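Local atomic coordinates of DNA-binding protein HU (Thermus thermophilus HB8, PDB entry 5EKA), a protein that binds and wraps DNA as a histone-like homodimer, stabilizing it and so preventing its denaturation under extreme environmental conditions. Residues A[50-55]-A[82-87]; A[57-62]-A[78-83]. All coordinates share one frame; numbering follows the deposited sequence.

Interaction 1 (A[50-55]-A[82-87]); sequences TGFGTF and PAFKPG
Two groups grip the carbonyl oxygen of Thr54: Lys85 N donates a nearly straight hydrogen bond to Thr54 O at 2.8 Å (170° at the hydrogen), and Phe84 CA adds a CA-H...O contact. This is antiparallel beta pairing in the sheet of the HU fold, where the start of strand 53-60 runs against the end of strand 79-86. The return bond, Thr54 N to Lys85 O, completes the hydrogen-bonded pair. Further on, Gly87 N, at the N-cap of helix 88-94, bonds to Phe52 O at 2.8 Å and carries the pairing past the end of the strand. Phe52 and Gly53 together face a single residue of strand 46-49, a classic beta bulge.

Phe55 and Phe84 lie on one face of the sheet and form an aromatic cluster with Phe52 from the loop before the strand. Phe84 CG is anti to the backbone N (chi1 175°), which carries the ring alongside strand 53-60. There its CD1 stands over the centre of one face of the Phe55 ring, 3.6 Å from Phe55 CE1, with the two planes 44° apart. The next atom round the ring, Phe84 CE1, rests 3.6 Å from Gly53 CA, where no side chain stands in the way. The second subunit closes over this cluster: Phe55 and Phe84 each meet the other's counterpart there edge-to-face, so the rings belong to the dimer core. Phe52 reaches the far end of the Phe84 ring, its CE2 touching Phe84 CZ at 3.6 Å.

Interaction 2 (A[57-62]-A[78-83]); sequences VRKRKA and ATQYPA
An antiparallel beta ladder at the surface joins the outer part of strand 53-60 (residues 57-60) to the start of strand 79-86 (residues 79-83) in the two-stranded arm that HU proteins typically use to embrace DNA. Backbone hydrogen bonds in both directions join Arg58 with Tyr81 and Arg60 with Thr79, the shortest being Arg58 N to Tyr81 O at 2.7 Å. Tyr81 CG stands between the backbone N and the carbonyl carbon (chi1 62°), which puts the ring between two arginines. Arg60 is modelled in two conformers; in one its guanidinium lies flat on the ring, centres 4.0 Å and planes 13° apart, and NH1 donates in the guanidinium plane to Thr79 OG1 (2.9 Å). Together these set how the group is turned, less certainly given the second conformer. Arg58 CB makes a CH-pi contact with the opposite ring face, 3.9 Å from the centroid. The extended Arg58 chain carries its guanidinium over the Ala83 methyl, and NE forms a salt bridge with Glu56. On the sheet face of Val57, Lys59 NZ gives Gln80 OE1 a weak, long hydrogen bond, while Gln80 NE2 bonds to Val94 O of the second subunit. A water lies 2.8 Å from Arg58 NH1 and 2.7 Å from Tyr81 OH.

Overall arrangement
Both interactions are built on the same two strands, 53-60 and 79-86, and they share Pro82 and Ala83; their centres lie about 17 Å apart. Interaction 1 is the inner end, its centre about 8 Å from the centre of the chain, with its rings against the second subunit. Interaction 2 is the outer end, about 18 Å from that centre, at the surface and rich in arginine and lysine, consistent with a part that meets DNA. Arg58 of interaction 2 packs against interaction 1, its NH2 4.0 Å from Lys85 CB. The two strands run on from dimer core to arm, and the second subunit touches both interactions.

Interaction 1 (A[50-55]-A[82-87])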
loop_
_atom_site.group_PDB
_atom_site.type_symbol
_atom_site.label_atom_id
_atom_site.label_comp_id
_atom_site.label_asym_id
_atom_site.label_seq_id
_atom_site.Cartn_x
_atom_site.Cartn_y
_atom_site.Cartn_z
ATOM N N THR A 50 0.827 -10.412 2.109
ATOM C CA THR A 50 -0.050 -11.539 1.946
ATOM C C THR A 50 -1.474 -11.106 2.232
ATOM O O THR A 50 -1.745 -10.479 3.246
ATOM C CB THR A 50 0.341 -12.697 2.910
ATOM O OG1 THR A 50 1.544 -13.308 2.438
ATOM C CG2 THR A 50 -0.734 -13.742 2.978
ATOM N N GLY A 51 -2.360 -11.402 1.299
ATOM C CA GLY A 51 -3.756 -11.095 1.473
ATOM C C GLY A 51 -4.156 -9.739 0.975
ATOM O O GLY A 51 -5.334 -9.402 1.051
ATOM N N PHE A 52 -3.188 -8.968 0.461
ATOM C CA PHE A 52 -3.416 -7.585 0.025
ATOM C C PHE A 52 -2.852 -7.365 -1.386
ATOM O O PHE A 52 -3.602 -7.236 -2.347
ATOM C CB PHE A 52 -2.870 -6.588 1.055
ATOM C CG PHE A 52 -3.121 -5.148 0.703
ATOM C CD1 PHE A 52 -4.374 -4.597 0.868
ATOM C CD2 PHE A 52 -2.110 -4.360 0.180
ATOM C CE1 PHE A 52 -4.628 -3.270 0.558
ATOM C CE2 PHE A 52 -2.337 -3.020 -0.126
ATOM C CZ PHE A 52 -3.607 -2.476 0.051
ATOM N N GLY A 53 -1.539 -7.424 -1.528
ATOM C CA GLY A 53 -0.926 -7.323 -2.846
ATOM C C GLY A 53 0.579 -7.160 -2.749
ATOM O O GLY A 53 1.145 -7.238 -1.670
ATOM N N THR A 54 1.222 -6.995 -3.893
ATOM C CA THR A 54 2.681 -6.881 -3.918
ATOM C C THR A 54 3.110 -5.592 -4.594
ATOM O O THR A 54 2.637 -5.276 -5.696
ATOM C CB THR A 54 3.268 -8.088 -4.643
ATOM O OG1 THR A 54 2.801 -9.289 -3.978
ATOM C CG2 THR A 54 4.782 -8.078 -4.715
ATOM N N PHE A 55 4.053 -4.898 -3.957
ATOM C CA PHE A 55 4.734 -3.795 -4.622
ATOM C C PHE A 55 6.063 -4.276 -5.216
ATOM O O PHE A 55 6.774 -5.109 -4.643
ATOM C CB PHE A 55 5.018 -2.668 -3.637
ATOM C CG PHE A 55 3.803 -2.058 -3.014
ATOM C CD1 PHE A 55 3.172 -0.984 -3.612
ATOM C CD2 PHE A 55 3.302 -2.538 -1.786
ATOM C CE1 PHE A 55 2.092 -0.363 -3.012
ATOM C CE2 PHE A 55 2.217 -1.913 -1.212
ATOM C CZ PHE A 55 1.599 -0.858 -1.840
ATOM N N PRO A 82 7.747 2.323 -9.621
ATOM C CA PRO A 82 7.078 1.449 -8.670
ATOM C C PRO A 82 5.713 1.024 -9.188
ATOM O O PRO A 82 5.027 1.821 -9.811
ATOM C CB PRO A 82 6.935 2.345 -7.422
ATOM C CG PRO A 82 7.037 3.768 -7.888
ATOM C CD PRO A 82 7.567 3.761 -9.299
ATOM N N ALA A 83 5.291 -0.186 -8.838
ATOM C CA ALA A 83 3.990 -0.667 -9.233
ATOM C C ALA A 83 3.423 -1.559 -8.133
ATOM O O ALA A 83 4.169 -2.101 -7.310
ATOM C CB ALA A 83 4.079 -1.425 -10.526
ATOM N N PHE A 84 2.109 -1.717 -8.162
ATOM C CA PHE A 84 1.385 -2.586 -7.211
ATOM C C PHE A 84 0.554 -3.588 -7.981
ATOM O O PHE A 84 -0.119 -3.231 -8.945
ATOM C CB PHE A 84 0.492 -1.723 -6.366
ATOM C CG PHE A 84 -0.396 -2.472 -5.440
ATOM C CD1 PHE A 84 0.112 -3.079 -4.294
ATOM C CD2 PHE A 84 -1.752 -2.489 -5.672
ATOM C CE1 PHE A 84 -0.733 -3.726 -3.424
ATOM C CE2 PHE A 84 -2.614 -3.129 -4.795
ATOM C CZ PHE A 84 -2.104 -3.771 -3.690
ATOM N N LYS A 85 0.661 -4.855 -7.565
ATOM C CA LYS A 85 -0.111 -5.937 -8.141
ATOM C C LYS A 85 -1.100 -6.391 -7.057
ATOM O O LYS A 85 -0.691 -7.034 -6.069
ATOM C CB LYS A 85 0.800 -7.099 -8.514
ATOM C CG LYS A 85 0.003 -8.250 -9.090
ATOM C CD LYS A 85 0.754 -8.996 -10.152
ATOM C CE LYS A 85 -0.212 -9.796 -11.013
ATOM N NZ LYS A 85 -1.042 -10.748 -10.220
ATOM N N PRO A 86 -2.385 -6.089 -7.245
ATOM C CA PRO A 86 -3.311 -6.478 -6.192
ATOM C C PRO A 86 -3.495 -7.977 -6.126
ATOM O O PRO A 86 -3.472 -8.640 -7.158
ATOM C CB PRO A 86 -4.630 -5.823 -6.609
ATOM C CG PRO A 86 -4.519 -5.591 -8.024
ATOM C CD PRO A 86 -3.059 -5.354 -8.317
ATOM N N GLY A 87 -3.635 -8.472 -4.911
ATOM C CA GLY A 87 -3.898 -9.860 -4.678
ATOM C C GLY A 87 -5.312 -10.250 -4.969
ATOM O O GLY A 87 -6.196 -9.412 -5.116
#

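Interaction 2 (A[57-62]-A[78-83])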
loop_
_atom_site.group_PDB
_atom_site.type_symbol
_atom_site.label_atom_id
_atom_site.label_comp_id
_atom_site.label_asym_id
_atom_site.label_seq_id
_atom_site.Cartn_x
_atom_site.Cartn_y
_atom_site.Cartn_z
ATOM N N VAL A 57 9.386 -2.952 -8.222
ATOM C CA VAL A 57 9.938 -2.005 -9.186
ATOM C C VAL A 57 9.941 -2.644 -10.551
ATOM O O VAL A 57 10.556 -3.709 -10.753
ATOM C CB VAL A 57 11.375 -1.635 -8.786
ATOM C CG1 VAL A 57 12.007 -0.709 -9.828
ATOM C CG2 VAL A 57 11.361 -0.998 -7.417
ATOM N N ARG A 58 9.277 -1.996 -11.499
ATOM C CA ARG A 58 9.226 -2.511 -12.863
ATOM C C ARG A 58 10.153 -1.734 -13.735
ATOM O O ARG A 58 10.449 -0.583 -13.438
ATOM C CB ARG A 58 7.807 -2.460 -13.372
ATOM C CG ARG A 58 6.953 -3.448 -12.618
ATOM C CD ARG A 58 5.573 -3.614 -13.232
ATOM N NE ARG A 58 4.715 -4.348 -12.294
ATOM C CZ ARG A 58 3.381 -4.348 -12.289
ATOM N NH1 ARG A 58 2.679 -3.635 -13.169
ATOM N NH2 ARG A 58 2.743 -5.054 -11.365
ATOM N N LYS A 59 10.659 -2.383 -14.779
ATOM C CA LYS A 59 11.582 -1.730 -15.689
ATOM C C LYS A 59 11.015 -1.527 -17.106
ATOM O O LYS A 59 10.189 -2.299 -17.600
ATOM C CB LYS A 59 12.893 -2.507 -15.720
ATOM C CG LYS A 59 13.675 -2.400 -14.429
ATOM C CD LYS A 59 14.883 -3.323 -14.369
ATOM C CE LYS A 59 15.106 -3.876 -12.963
ATOM N NZ LYS A 59 15.325 -2.836 -11.914
ATOM N N ARG A 60 11.412 -0.423 -17.717
ATOM C CA ARG A 60 11.173 -0.213 -19.119
ATOM C C ARG A 60 12.561 -0.204 -19.768
ATOM O O ARG A 60 13.417 0.556 -19.364
ATOM C CB ARG A 60 10.472 1.128 -19.350
ATOM C CG ARG A 60 9.347 1.471 -18.369
ATOM C CD ARG A 60 8.580 2.704 -18.853
ATOM N NE ARG A 60 7.517 3.158 -17.944
ATOM C CZ ARG A 60 7.661 4.053 -16.966
ATOM N NH1 ARG A 60 8.843 4.612 -16.703
ATOM N NH2 ARG A 60 6.605 4.378 -16.218
ATOM N N LYS A 61 12.777 -1.101 -20.730
ATOM C CA LYS A 61 14.038 -1.162 -21.486
ATOM C C LYS A 61 14.216 0.101 -22.307
ATOM O O LYS A 61 13.240 0.736 -22.689
ATOM C CB LYS A 61 14.038 -2.361 -22.440
ATOM C CG LYS A 61 13.952 -3.711 -21.763
ATOM C CD LYS A 61 13.765 -4.814 -22.791
ATOM C CE LYS A 61 12.843 -5.907 -22.263
ATOM N NZ LYS A 61 12.703 -7.042 -23.216
ATOM N N ALA A 62 15.465 0.441 -22.622
ATOM C CA ALA A 62 15.759 1.656 -23.387
ATOM C C ALA A 62 15.048 1.724 -24.740
ATOM O O ALA A 62 14.617 2.795 -25.161
ATOM C CB ALA A 62 17.264 1.818 -23.585
ATOM N N ALA A 78 16.317 3.750 -20.587
ATOM C CA ALA A 78 15.689 2.784 -19.687
ATOM C C ALA A 78 15.220 3.528 -18.437
ATOM O O ALA A 78 15.863 4.477 -17.998
ATOM C CB ALA A 78 16.665 1.683 -19.322
ATOM N N THR A 79 14.083 3.109 -17.899
ATOM C CA THR A 79 13.517 3.745 -16.721
ATOM C C THR A 79 12.978 2.658 -15.813
ATOM O O THR A 79 12.851 1.525 -16.197
ATOM C CB THR A 79 12.371 4.718 -17.047
ATOM O OG1 THR A 79 11.458 4.084 -17.919
ATOM C CG2 THR A 79 12.896 5.988 -17.723
ATOM N N GLN A 80 12.732 3.014 -14.566
ATOM C CA GLN A 80 12.149 2.043 -13.645
ATOM C C GLN A 80 11.213 2.767 -12.728
ATOM O O GLN A 80 11.401 3.945 -12.463
ATOM C CB GLN A 80 13.223 1.260 -12.893
ATOM C CG GLN A 80 14.123 2.063 -11.991
ATOM C CD GLN A 80 15.296 1.244 -11.431
ATOM O OE1 GLN A 80 15.935 0.463 -12.141
ATOM N NE2 GLN A 80 15.589 1.434 -10.155
ATOM N N TYR A 81 10.192 2.060 -12.280
ATOM C CA TYR A 81 9.092 2.708 -11.607
ATOM C C TYR A 81 8.396 1.754 -10.644
ATOM O O TYR A 81 8.492 0.530 -10.791
ATOM C CB TYR A 81 8.106 3.253 -12.625
ATOM C CG TYR A 81 7.455 2.188 -13.496
ATOM C CD1 TYR A 81 6.214 1.678 -13.167
ATOM C CD2 TYR A 81 8.101 1.663 -14.604
ATOM C CE1 TYR A 81 5.616 0.700 -13.944
ATOM C CE2 TYR A 81 7.495 0.678 -15.387
ATOM C CZ TYR A 81 6.267 0.195 -15.031
ATOM O OH TYR A 81 5.654 -0.786 -15.794
ATOM N N PRO A 82 7.747 2.323 -9.621
ATOM C CA PRO A 82 7.078 1.449 -8.670
ATOM C C PRO A 82 5.713 1.024 -9.188
ATOM O O PRO A 82 5.027 1.821 -9.811
ATOM C CB PRO A 82 6.935 2.345 -7.422
ATOM C CG PRO A 82 7.037 3.768 -7.888
ATOM C CD PRO A 82 7.567 3.761 -9.299
ATOM N N ALA A 83 5.291 -0.186 -8.838
ATOM C CA ALA A 83 3.990 -0.667 -9.233
ATOM C C ALA A 83 3.423 -1.559 -8.133
ATOM O O ALA A 83 4.169 -2.101 -7.310
ATOM C CB ALA A 83 4.079 -1.425 -10.526
HETATM O O HOH W 1 3.235 -1.655 -15.132
#